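Local coordinates for protein leucine aminopeptidase (Fimbriiglobus ruber, PDB 7D1B) that binds zinc and probably acts as a glutaminyl cyclase of the M28 peptidase family, closing N-terminal glutamine into pyroglutamate, at residues K41-T46 / V262-V266; L231-H237 / D299-Y305; R241-G246 / F271-F277. All coordinates share one frame; numbering follows the deposited sequence.

Contact 1 of 3, residues K41-T46 / V262-V266; sequences KPDFKT and VAGWV
Phe44 drives the far end of its ring against the last turn of helix 253-266 and makes the tight part of this contact. Its CE1 lies 3.6 Å from Trp265 CE3, and the two rings meet rim to rim, neither over the face of the other, with their planes 34° apart. Across CZ, CE2 faces Val266 CG1 near the ring plane and lies 4.2 Å from Val262 CG1; Val266 has two conformers, and its part holds for one of them. Phe44 CG sits between the backbone N and the carbonyl carbon (chi1 73°), which aims the ring at the helix. The segment 41-46 has no regular structure: it is an extended arm leading to helix 51-63, laid over the C-terminal end of helix 253-266, one turn of which is closed by Val266 N bonding to Val262 O. Helix 320-336 supplies the other wall, Gln335 and Ile336 touching Phe44. Toward solvent the contact becomes more open, with exposed Lys41 and partly exposed Trp265. Lys41 bends at chi3 (50°) and runs its chain across one indole face: CG is 3.7 Å from Trp265 CZ2, and NZ stands 3.9 Å from the centroid of the five-membered Trp265 ring in a cation-pi contact. Pro42 CD touches Trp265 CH2 at 3.8 Å, and at the other end exposed Thr46 lays CG2 alongside Val266.

Contact 2 of 3, residues L231-H237 / D299-Y305; sequences LLDLFAH and DVIDFDY
Leu231 and Leu232 pair in parallel with Asp299 and Val300, joining the C-terminal ends of strands 225-232 and 297-300, the latter an outermost strand of the mixed central sheet. Two backbone bonds hold the ladder: Val300 N to Leu231 O (2.8 Å) and Asp233 N to Val300 O (3.0 Å). Beyond the strands the chains stay linked by Asp302 N to Leu234 O, and Ile301 CA approaches Asp233 O in a CA-H...O contact.

Apolar contacts gather on Leu234, whose backbone takes up the left-handed helical conformation. Its CD1 meets the edge of the Phe303 ring at CD1 (3.8 Å), its CD2 crosses toward Tyr305 CD2, and its CB lies beside Ile301 CG1. The nearest atom of the Leu234 side chain is about 5 Å from the bound zinc ion, and the side chain of Asp233 comes within about 4 Å, nearest atoms, of that of zinc ligand Asp155.

The aromatic and polar side chains centre on His237. Tyr305 CD1 sits over one imidazole face, 3.6 Å from His237 CG, with the rings inclined at 39°. In its own plane the imidazole sends NE2 to Asp302 OD2 (2.9 Å, 164° at the hydrogen), reaching the oxygen from above the carboxylate plane, while ND1 bonds to Asn154. Asp302 OD1 receives Asp304 N in an Asx turn within a type I beta turn, and OD2 also takes Arg241 N. A leucine in place of His237 would probably leave Asp302 OD2 without its imidazole donor and Asn154 without its acceptor.

With both nitrogens bonded and a face covered, the imidazole can hardly rotate, and Asp302, met by three N-H groups, ties together the loops that follow the two strands.

Contact 3 of 3, residues R241-G246 / F271-F277; sequences RLAMEG and FVNERGF
Leu242 CD1 sits over one face of the Phe271 ring, 3.9 Å from its centroid, at the first parallel bridge between strands 242-244 and 271-272. Beside them Ala243 CB packs on Val272 CG2 and on Phe277 CE1 (3.8 Å), and the Phe277 ring edge continues to Glu245 CB. Val272 N bonds to Leu242 O; the chain then turns a corner at Asn273, an inverse gamma turn, and the register jumps by two in a beta bulge. Pairing resumes with Met244 N to Glu274 O and Gly276 N to Met244 O (2.8 Å). With helices 246-251 and 253-266 between the strands, this is a beta-alpha-beta crossover. Glu245 is the N-cap of helix 246-251: its OE2 takes Tyr247 N and its OE1 bonds to Ser248 OG. Arg275 NH1 adds a long bond to Met244 O (3.3 Å), while its guanidinium also holds Thr281 O and Asp282 and lies over Gly246 CA, where a side chain would collide with it.

At the polar edge Arg241 reaches out extended (chi1 176°) and uses its whole guanidinium plane. NE and NH2 both grip Glu274 OE1, each at 2.9 Å, in a side-on salt bridge; NH1 and NH2 close end-on upon Gly276 O. Four in-plane bonds fix the rotation of the guanidinium, and its charge is likely to polarise the Gly276 carbonyl, binding the strand beyond the bulge to the start of the crossover.

From the N terminus, the arm 41-46 comes first and waits 215 residues for helix 253-266, so contact 1 closes the longest loop. Next follows 231-237, at the end of strand 225-232, then 241-246, the helix end 262-266, and 271-277, which closes contact 3. Segment 299-305 last completes contact 2, inside whose loop contact 3 is nested. Contact 1 crosses both. Contacts 2 and 3 touch directly, Phe277 lying against residues 301-304, so the crossover is fastened to the loop that follows strand 297-300. Contacts 1 and 3 meet where Ala263 packs on Phe271, carrying the connection out to the surface arm.

Contact 1 of 3, residues K41-T46 / V262-V266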
loop_
_atom_site.group_PDB
_atom_site.type_symbol
_atom_site.label_atom_id
_atom_site.label_comp_id
_atom_site.label_asym_id
_atom_site.label_seq_id
_atom_site.Cartn_x
_atom_site.Cartn_y
_atom_site.Cartn_z
ATOM N N LYS A 41 27.567 -7.665 -6.254
ATOM C CA LYS A 41 26.252 -7.069 -6.032
ATOM C C LYS A 41 25.404 -7.141 -7.297
ATOM O O LYS A 41 25.919 -6.961 -8.408
ATOM C CB LYS A 41 26.381 -5.612 -5.578
ATOM C CG LYS A 41 26.815 -5.439 -4.130
ATOM C CD LYS A 41 26.963 -3.969 -3.765
ATOM C CE LYS A 41 25.729 -3.168 -4.160
ATOM N NZ LYS A 41 25.860 -1.729 -3.784
ATOM N N PRO A 42 24.109 -7.415 -7.141
ATOM C CA PRO A 42 23.203 -7.323 -8.290
ATOM C C PRO A 42 23.143 -5.890 -8.795
ATOM O O PRO A 42 23.326 -4.929 -8.041
ATOM C CB PRO A 42 21.851 -7.763 -7.715
ATOM C CG PRO A 42 21.962 -7.491 -6.244
ATOM C CD PRO A 42 23.398 -7.755 -5.894
ATOM N N ASP A 43 22.887 -5.747 -10.089
ATOM C CA ASP A 43 22.868 -4.427 -10.701
ATOM C C ASP A 43 21.533 -3.747 -10.411
ATOM O O ASP A 43 20.466 -4.285 -10.744
ATOM C CB ASP A 43 23.077 -4.557 -12.210
ATOM C CG ASP A 43 24.542 -4.689 -12.596
ATOM O OD1 ASP A 43 25.404 -4.132 -11.883
ATOM O OD2 ASP A 43 24.829 -5.341 -13.622
ATOM N N PHE A 44 21.588 -2.565 -9.798
ATOM C CA PHE A 44 20.418 -1.697 -9.692
ATOM C C PHE A 44 20.897 -0.286 -9.408
ATOM O O PHE A 44 22.040 -0.066 -9.007
ATOM C CB PHE A 44 19.453 -2.164 -8.607
ATOM C CG PHE A 44 19.928 -1.916 -7.235
ATOM C CD1 PHE A 44 20.822 -2.784 -6.627
ATOM C CD2 PHE A 44 19.452 -0.825 -6.521
ATOM C CE1 PHE A 44 21.244 -2.554 -5.334
ATOM C CE2 PHE A 44 19.869 -0.598 -5.228
ATOM C CZ PHE A 44 20.767 -1.461 -4.636
ATOM N N LYS A 45 19.997 0.670 -9.582
ATOM C CA LYS A 45 20.297 2.060 -9.262
ATOM C C LYS A 45 19.106 2.693 -8.561
ATOM O O LYS A 45 17.983 2.200 -8.632
ATOM C CB LYS A 45 20.609 2.860 -10.530
ATOM C CG LYS A 45 19.475 2.858 -11.566
ATOM C CD LYS A 45 19.869 3.564 -12.855
ATOM C CE LYS A 45 20.038 5.079 -12.655
ATOM N NZ LYS A 45 18.729 5.752 -12.416
ATOM N N THR A 46 19.360 3.806 -7.885
ATOM C CA THR A 46 18.284 4.687 -7.456
ATOM C C THR A 46 17.808 5.532 -8.635
ATOM O O THR A 46 18.445 5.581 -9.690
ATOM C CB THR A 46 18.742 5.602 -6.325
ATOM O OG1 THR A 46 19.812 6.417 -6.805
ATOM C CG2 THR A 46 19.197 4.777 -5.104
ATOM N N VAL A 262 18.504 -4.263 0.151
ATOM C CA VAL A 262 18.460 -3.076 -0.706
ATOM C C VAL A 262 18.451 -1.801 0.132
ATOM O O VAL A 262 19.148 -0.835 -0.187
ATOM C CB VAL A 262 17.265 -3.147 -1.675
ATOM C CG1 VAL A 262 17.060 -1.825 -2.390
ATOM C CG2 VAL A 262 17.469 -4.261 -2.689
ATOM N N ALA A 263 17.654 -1.771 1.218
ATOM C CA ALA A 263 17.616 -0.587 2.070
ATOM C C ALA A 263 18.998 -0.248 2.605
ATOM O O ALA A 263 19.355 0.932 2.724
ATOM C CB ALA A 263 16.633 -0.789 3.217
ATOM N N GLY A 264 19.782 -1.270 2.967
ATOM C CA GLY A 264 21.136 -1.006 3.441
ATOM C C GLY A 264 21.991 -0.367 2.367
ATOM O O GLY A 264 22.755 0.570 2.628
ATOM N N TRP A 265 21.850 -0.849 1.133
ATOM C CA TRP A 265 22.624 -0.303 0.022
ATOM C C TRP A 265 22.183 1.096 -0.392
ATOM O O TRP A 265 23.011 1.887 -0.828
ATOM C CB TRP A 265 22.525 -1.271 -1.139
ATOM C CG TRP A 265 23.333 -2.524 -0.944
ATOM C CD1 TRP A 265 24.483 -2.660 -0.206
ATOM C CD2 TRP A 265 23.076 -3.802 -1.524
ATOM N NE1 TRP A 265 24.955 -3.949 -0.301
ATOM C CE2 TRP A 265 24.115 -4.670 -1.110
ATOM C CE3 TRP A 265 22.065 -4.308 -2.341
ATOM C CZ2 TRP A 265 24.185 -6.003 -1.524
ATOM C CZ3 TRP A 265 22.140 -5.635 -2.760
ATOM C CH2 TRP A 265 23.196 -6.466 -2.345
ATOM N N VAL A 266 20.889 1.408 -0.301
ATOM C CA VAL A 266 20.498 2.748 -0.715
ATOM C C VAL A 266 20.535 3.750 0.421
ATOM O O VAL A 266 20.415 4.946 0.164
ATOM C CB VAL A 266 19.187 2.791 -1.515
ATOM C CG1 VAL A 266 19.291 1.860 -2.723
ATOM C CG2 VAL A 266 18.053 2.415 -0.612
#

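Contact 2 of 3, residues L231-H237 / D299-Y305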
loop_
_atom_site.group_PDB
_atom_site.type_symbol
_atom_site.label_atom_id
_atom_site.label_comp_id
_atom_site.label_asym_id
_atom_site.label_seq_id
_atom_site.Cartn_x
_atom_site.Cartn_y
_atom_site.Cartn_z
ATOM N N LEU A 231 3.436 -4.491 0.621
ATOM C CA LEU A 231 2.367 -3.612 1.066
ATOM C C LEU A 231 2.983 -2.420 1.781
ATOM O O LEU A 231 3.860 -2.584 2.633
ATOM C CB LEU A 231 1.454 -4.380 2.023
ATOM C CG LEU A 231 0.393 -3.532 2.714
ATOM C CD1 LEU A 231 -0.634 -2.994 1.710
ATOM C CD2 LEU A 231 -0.307 -4.337 3.797
ATOM N N LEU A 232 2.539 -1.233 1.416
ATOM C CA LEU A 232 2.980 0.004 2.059
ATOM C C LEU A 232 1.879 0.463 3.003
ATOM O O LEU A 232 0.757 0.688 2.555
ATOM C CB LEU A 232 3.154 1.068 0.985
ATOM C CG LEU A 232 4.203 0.753 -0.083
ATOM C CD1 LEU A 232 4.101 1.784 -1.210
ATOM C CD2 LEU A 232 5.605 0.694 0.528
ATOM N N ASP A 233 2.191 0.636 4.289
ATOM C CA ASP A 233 1.170 1.108 5.224
ATOM C C ASP A 233 1.852 1.834 6.387
ATOM O O ASP A 233 2.770 1.274 6.990
ATOM C CB ASP A 233 0.406 -0.106 5.775
ATOM C CG ASP A 233 -0.957 0.264 6.366
ATOM O OD1 ASP A 233 -1.364 1.457 6.312
ATOM O OD2 ASP A 233 -1.665 -0.641 6.897
ATOM N N LEU A 234 1.430 3.054 6.712
ATOM C CA LEU A 234 1.975 3.777 7.862
ATOM C C LEU A 234 3.500 3.849 7.794
ATOM O O LEU A 234 4.204 3.503 8.750
ATOM C CB LEU A 234 1.518 3.187 9.198
ATOM C CG LEU A 234 0.047 2.859 9.360
ATOM C CD1 LEU A 234 -0.165 2.207 10.717
ATOM C CD2 LEU A 234 -0.813 4.076 9.233
ATOM N N PHE A 235 4.014 4.335 6.657
ATOM C CA PHE A 235 5.431 4.193 6.344
ATOM C C PHE A 235 6.121 5.503 6.025
ATOM O O PHE A 235 7.338 5.488 5.840
ATOM C CB PHE A 235 5.620 3.269 5.120
ATOM C CG PHE A 235 5.173 3.897 3.842
ATOM C CD1 PHE A 235 3.851 3.823 3.440
ATOM C CD2 PHE A 235 6.067 4.599 3.037
ATOM C CE1 PHE A 235 3.409 4.471 2.295
ATOM C CE2 PHE A 235 5.635 5.244 1.882
ATOM C CZ PHE A 235 4.304 5.165 1.507
ATOM N N ALA A 236 5.392 6.616 5.906
ATOM C CA ALA A 236 5.915 7.797 5.240
ATOM C C ALA A 236 6.220 8.944 6.186
ATOM O O ALA A 236 6.603 10.022 5.720
ATOM C CB ALA A 236 4.948 8.251 4.145
ATOM N N HIS A 237 6.056 8.742 7.488
ATOM C CA HIS A 237 6.314 9.798 8.459
ATOM C C HIS A 237 7.811 9.987 8.704
ATOM O O HIS A 237 8.645 9.104 8.454
ATOM C CB HIS A 237 5.575 9.510 9.770
ATOM C CG HIS A 237 5.767 8.125 10.284
ATOM N ND1 HIS A 237 5.234 7.019 9.652
ATOM C CD2 HIS A 237 6.405 7.665 11.388
ATOM C CE1 HIS A 237 5.534 5.938 10.352
ATOM N NE2 HIS A 237 6.244 6.301 11.409
ATOM N N ASP A 299 4.704 -6.492 4.803
ATOM C CA ASP A 299 4.131 -5.209 5.200
ATOM C C ASP A 299 5.265 -4.278 5.608
ATOM O O ASP A 299 5.994 -4.563 6.565
ATOM C CB ASP A 299 3.156 -5.430 6.357
ATOM C CG ASP A 299 2.200 -4.276 6.572
ATOM O OD1 ASP A 299 2.278 -3.239 5.876
ATOM O OD2 ASP A 299 1.324 -4.456 7.469
ATOM N N VAL A 300 5.434 -3.200 4.859
ATOM C CA VAL A 300 6.404 -2.152 5.147
ATOM C C VAL A 300 5.619 -1.100 5.926
ATOM O O VAL A 300 4.809 -0.356 5.354
ATOM C CB VAL A 300 7.027 -1.617 3.852
ATOM C CG1 VAL A 300 7.852 -0.362 4.138
ATOM C CG2 VAL A 300 7.896 -2.703 3.240
ATOM N N ILE A 301 5.838 -1.077 7.248
ATOM C CA ILE A 301 4.942 -0.411 8.185
ATOM C C ILE A 301 5.734 -0.000 9.415
ATOM O O ILE A 301 6.638 -0.712 9.860
ATOM C CB ILE A 301 3.769 -1.358 8.563
ATOM C CG1 ILE A 301 2.783 -0.703 9.546
ATOM C CG2 ILE A 301 4.278 -2.706 9.112
ATOM C CD1 ILE A 301 1.466 -1.460 9.678
ATOM N N ASP A 302 5.348 1.134 10.008
ATOM C CA ASP A 302 5.727 1.464 11.378
ATOM C C ASP A 302 4.421 1.577 12.155
ATOM O O ASP A 302 3.754 2.619 12.128
ATOM C CB ASP A 302 6.527 2.757 11.454
ATOM C CG ASP A 302 6.852 3.164 12.874
ATOM O OD1 ASP A 302 6.492 2.423 13.829
ATOM O OD2 ASP A 302 7.497 4.241 13.015
ATOM N N PHE A 303 4.061 0.501 12.862
ATOM C CA PHE A 303 2.761 0.485 13.507
ATOM C C PHE A 303 2.725 1.371 14.740
ATOM O O PHE A 303 1.655 1.531 15.326
ATOM C CB PHE A 303 2.378 -0.971 13.822
ATOM C CG PHE A 303 0.897 -1.203 14.091
ATOM C CD1 PHE A 303 -0.114 -0.451 13.480
ATOM C CD2 PHE A 303 0.525 -2.200 14.977
ATOM C CE1 PHE A 303 -1.463 -0.711 13.747
ATOM C CE2 PHE A 303 -0.822 -2.454 15.246
ATOM C CZ PHE A 303 -1.806 -1.713 14.628
ATOM N N ASP A 304 3.856 1.958 15.138
ATOM C CA ASP A 304 3.871 2.931 16.220
ATOM C C ASP A 304 3.663 4.367 15.750
ATOM O O ASP A 304 3.776 5.295 16.558
ATOM C CB ASP A 304 5.152 2.791 17.044
ATOM C CG ASP A 304 5.228 1.467 17.765
ATOM O OD1 ASP A 304 4.178 0.994 18.261
ATOM O OD2 ASP A 304 6.333 0.887 17.817
ATOM N N TYR A 305 3.313 4.574 14.482
ATOM C CA TYR A 305 2.999 5.908 13.993
ATOM C C TYR A 305 2.105 6.637 14.989
ATOM O O TYR A 305 1.025 6.155 15.350
ATOM C CB TYR A 305 2.264 5.774 12.669
ATOM C CG TYR A 305 1.766 7.072 12.078
ATOM C CD1 TYR A 305 2.589 8.196 11.994
ATOM C CD2 TYR A 305 0.470 7.167 11.573
ATOM C CE1 TYR A 305 2.130 9.378 11.410
ATOM C CE2 TYR A 305 0.008 8.334 10.993
ATOM C CZ TYR A 305 0.842 9.436 10.907
ATOM O OH TYR A 305 0.418 10.602 10.304
#

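Contact 3 of 3, residues R241-G246 / F271-F277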
loop_
_atom_site.group_PDB
_atom_site.type_symbol
_atom_site.label_atom_id
_atom_site.label_comp_id
_atom_site.label_asym_id
_atom_site.label_seq_id
_atom_site.Cartn_x
_atom_site.Cartn_y
_atom_site.Cartn_z
ATOM N N ARG A 241 10.128 4.047 11.813
ATOM C CA ARG A 241 10.859 2.837 12.180
ATOM C C ARG A 241 10.167 1.655 11.509
ATOM O O ARG A 241 9.158 1.147 12.009
ATOM C CB ARG A 241 10.905 2.690 13.700
ATOM C CG ARG A 241 11.567 1.412 14.162
ATOM C CD ARG A 241 11.541 1.302 15.708
ATOM N NE ARG A 241 11.871 -0.057 16.149
ATOM C CZ ARG A 241 10.999 -1.066 16.203
ATOM N NH1 ARG A 241 9.725 -0.867 15.898
ATOM N NH2 ARG A 241 11.406 -2.278 16.559
ATOM N N LEU A 242 10.684 1.251 10.348
ATOM C CA LEU A 242 10.096 0.174 9.541
ATOM C C LEU A 242 10.748 -1.124 9.991
ATOM O O LEU A 242 11.812 -1.514 9.511
ATOM C CB LEU A 242 10.267 0.452 8.044
ATOM C CG LEU A 242 9.703 1.790 7.547
ATOM C CD1 LEU A 242 10.006 1.967 6.065
ATOM C CD2 LEU A 242 8.204 1.924 7.831
ATOM N N ALA A 243 10.114 -1.767 10.970
ATOM C CA ALA A 243 10.617 -2.981 11.588
ATOM C C ALA A 243 9.928 -4.205 10.994
ATOM O O ALA A 243 9.088 -4.110 10.100
ATOM C CB ALA A 243 10.480 -2.895 13.117
ATOM N N MET A 244 10.303 -5.375 11.495
ATOM C CA MET A 244 9.887 -6.640 10.908
ATOM C C MET A 244 8.733 -7.225 11.715
ATOM O O MET A 244 8.884 -7.543 12.896
ATOM C CB MET A 244 11.077 -7.587 10.893
ATOM C CG MET A 244 12.209 -7.045 10.044
ATOM S SD MET A 244 13.685 -8.050 10.223
ATOM C CE MET A 244 14.656 -7.456 8.835
ATOM N N GLU A 245 7.570 -7.358 11.090
ATOM C CA GLU A 245 6.473 -7.978 11.834
ATOM C C GLU A 245 6.268 -9.413 11.408
ATOM O O GLU A 245 6.770 -9.854 10.373
ATOM C CB GLU A 245 5.153 -7.199 11.923
ATOM C CG GLU A 245 4.332 -7.061 10.636
ATOM C CD GLU A 245 3.575 -8.329 10.222
ATOM O OE1 GLU A 245 3.686 -8.697 9.039
ATOM O OE2 GLU A 245 2.907 -8.973 11.067
ATOM N N GLY A 246 5.573 -10.148 12.272
ATOM C CA GLY A 246 5.650 -11.589 12.228
ATOM C C GLY A 246 5.030 -12.216 10.998
ATOM O O GLY A 246 5.547 -13.210 10.487
ATOM N N PHE A 271 14.550 1.368 7.525
ATOM C CA PHE A 271 14.404 -0.092 7.527
ATOM C C PHE A 271 15.350 -0.660 8.577
ATOM O O PHE A 271 16.575 -0.612 8.401
ATOM C CB PHE A 271 14.722 -0.690 6.158
ATOM C CG PHE A 271 13.680 -0.383 5.103
ATOM C CD1 PHE A 271 13.645 0.861 4.446
ATOM C CD2 PHE A 271 12.716 -1.336 4.763
ATOM C CE1 PHE A 271 12.701 1.131 3.474
ATOM C CE2 PHE A 271 11.756 -1.060 3.790
ATOM C CZ PHE A 271 11.743 0.179 3.159
ATOM N N VAL A 272 14.802 -1.158 9.682
ATOM C CA VAL A 272 15.603 -1.606 10.821
ATOM C C VAL A 272 15.493 -3.118 10.978
ATOM O O VAL A 272 14.418 -3.706 10.783
ATOM C CB VAL A 272 15.219 -0.872 12.127
ATOM C CG1 VAL A 272 15.393 0.654 11.948
ATOM C CG2 VAL A 272 13.816 -1.211 12.609
ATOM N N ASN A 273 16.609 -3.745 11.350
ATOM C CA ASN A 273 16.641 -5.186 11.624
ATOM C C ASN A 273 16.243 -5.422 13.075
ATOM O O ASN A 273 17.053 -5.766 13.927
ATOM C CB ASN A 273 18.009 -5.765 11.283
ATOM C CG ASN A 273 18.144 -6.008 9.794
ATOM O OD1 ASN A 273 18.277 -5.071 9.008
ATOM N ND2 ASN A 273 18.033 -7.254 9.385
ATOM N N GLU A 274 14.947 -5.229 13.342
ATOM C CA GLU A 274 14.373 -5.395 14.672
ATOM C C GLU A 274 12.988 -5.990 14.512
ATOM O O GLU A 274 12.323 -5.790 13.492
ATOM C CB GLU A 274 14.203 -4.059 15.409
ATOM C CG GLU A 274 15.477 -3.259 15.584
ATOM C CD GLU A 274 15.250 -1.905 16.262
ATOM O OE1 GLU A 274 14.184 -1.684 16.885
ATOM O OE2 GLU A 274 16.160 -1.052 16.180
ATOM N N ARG A 275 12.540 -6.680 15.557
ATOM C CA ARG A 275 11.264 -7.387 15.533
ATOM C C ARG A 275 10.166 -6.549 16.176
ATOM O O ARG A 275 10.264 -6.185 17.346
ATOM C CB ARG A 275 11.426 -8.672 16.349
ATOM C CG ARG A 275 10.209 -9.503 16.432
ATOM C CD ARG A 275 10.008 -10.227 15.139
ATOM N NE ARG A 275 8.913 -11.161 15.306
ATOM C CZ ARG A 275 7.636 -10.818 15.246
ATOM N NH1 ARG A 275 7.308 -9.552 14.975
ATOM N NH2 ARG A 275 6.687 -11.735 15.474
ATOM N N GLY A 276 9.089 -6.312 15.441
ATOM C CA GLY A 276 7.860 -5.841 16.058
ATOM C C GLY A 276 7.829 -4.358 16.397
ATOM O O GLY A 276 8.748 -3.589 16.117
ATOM N N PHE A 277 6.723 -3.983 17.054
ATOM C CA PHE A 277 6.370 -2.609 17.401
ATOM C C PHE A 277 5.842 -2.593 18.823
ATOM O O PHE A 277 5.437 -3.627 19.363
ATOM C CB PHE A 277 5.288 -2.080 16.449
ATOM C CG PHE A 277 5.685 -2.224 15.007
ATOM C CD1 PHE A 277 6.562 -1.312 14.426
ATOM C CD2 PHE A 277 5.273 -3.316 14.254
ATOM C CE1 PHE A 277 6.996 -1.474 13.133
ATOM C CE2 PHE A 277 5.690 -3.462 12.943
ATOM C CZ PHE A 277 6.563 -2.541 12.390
#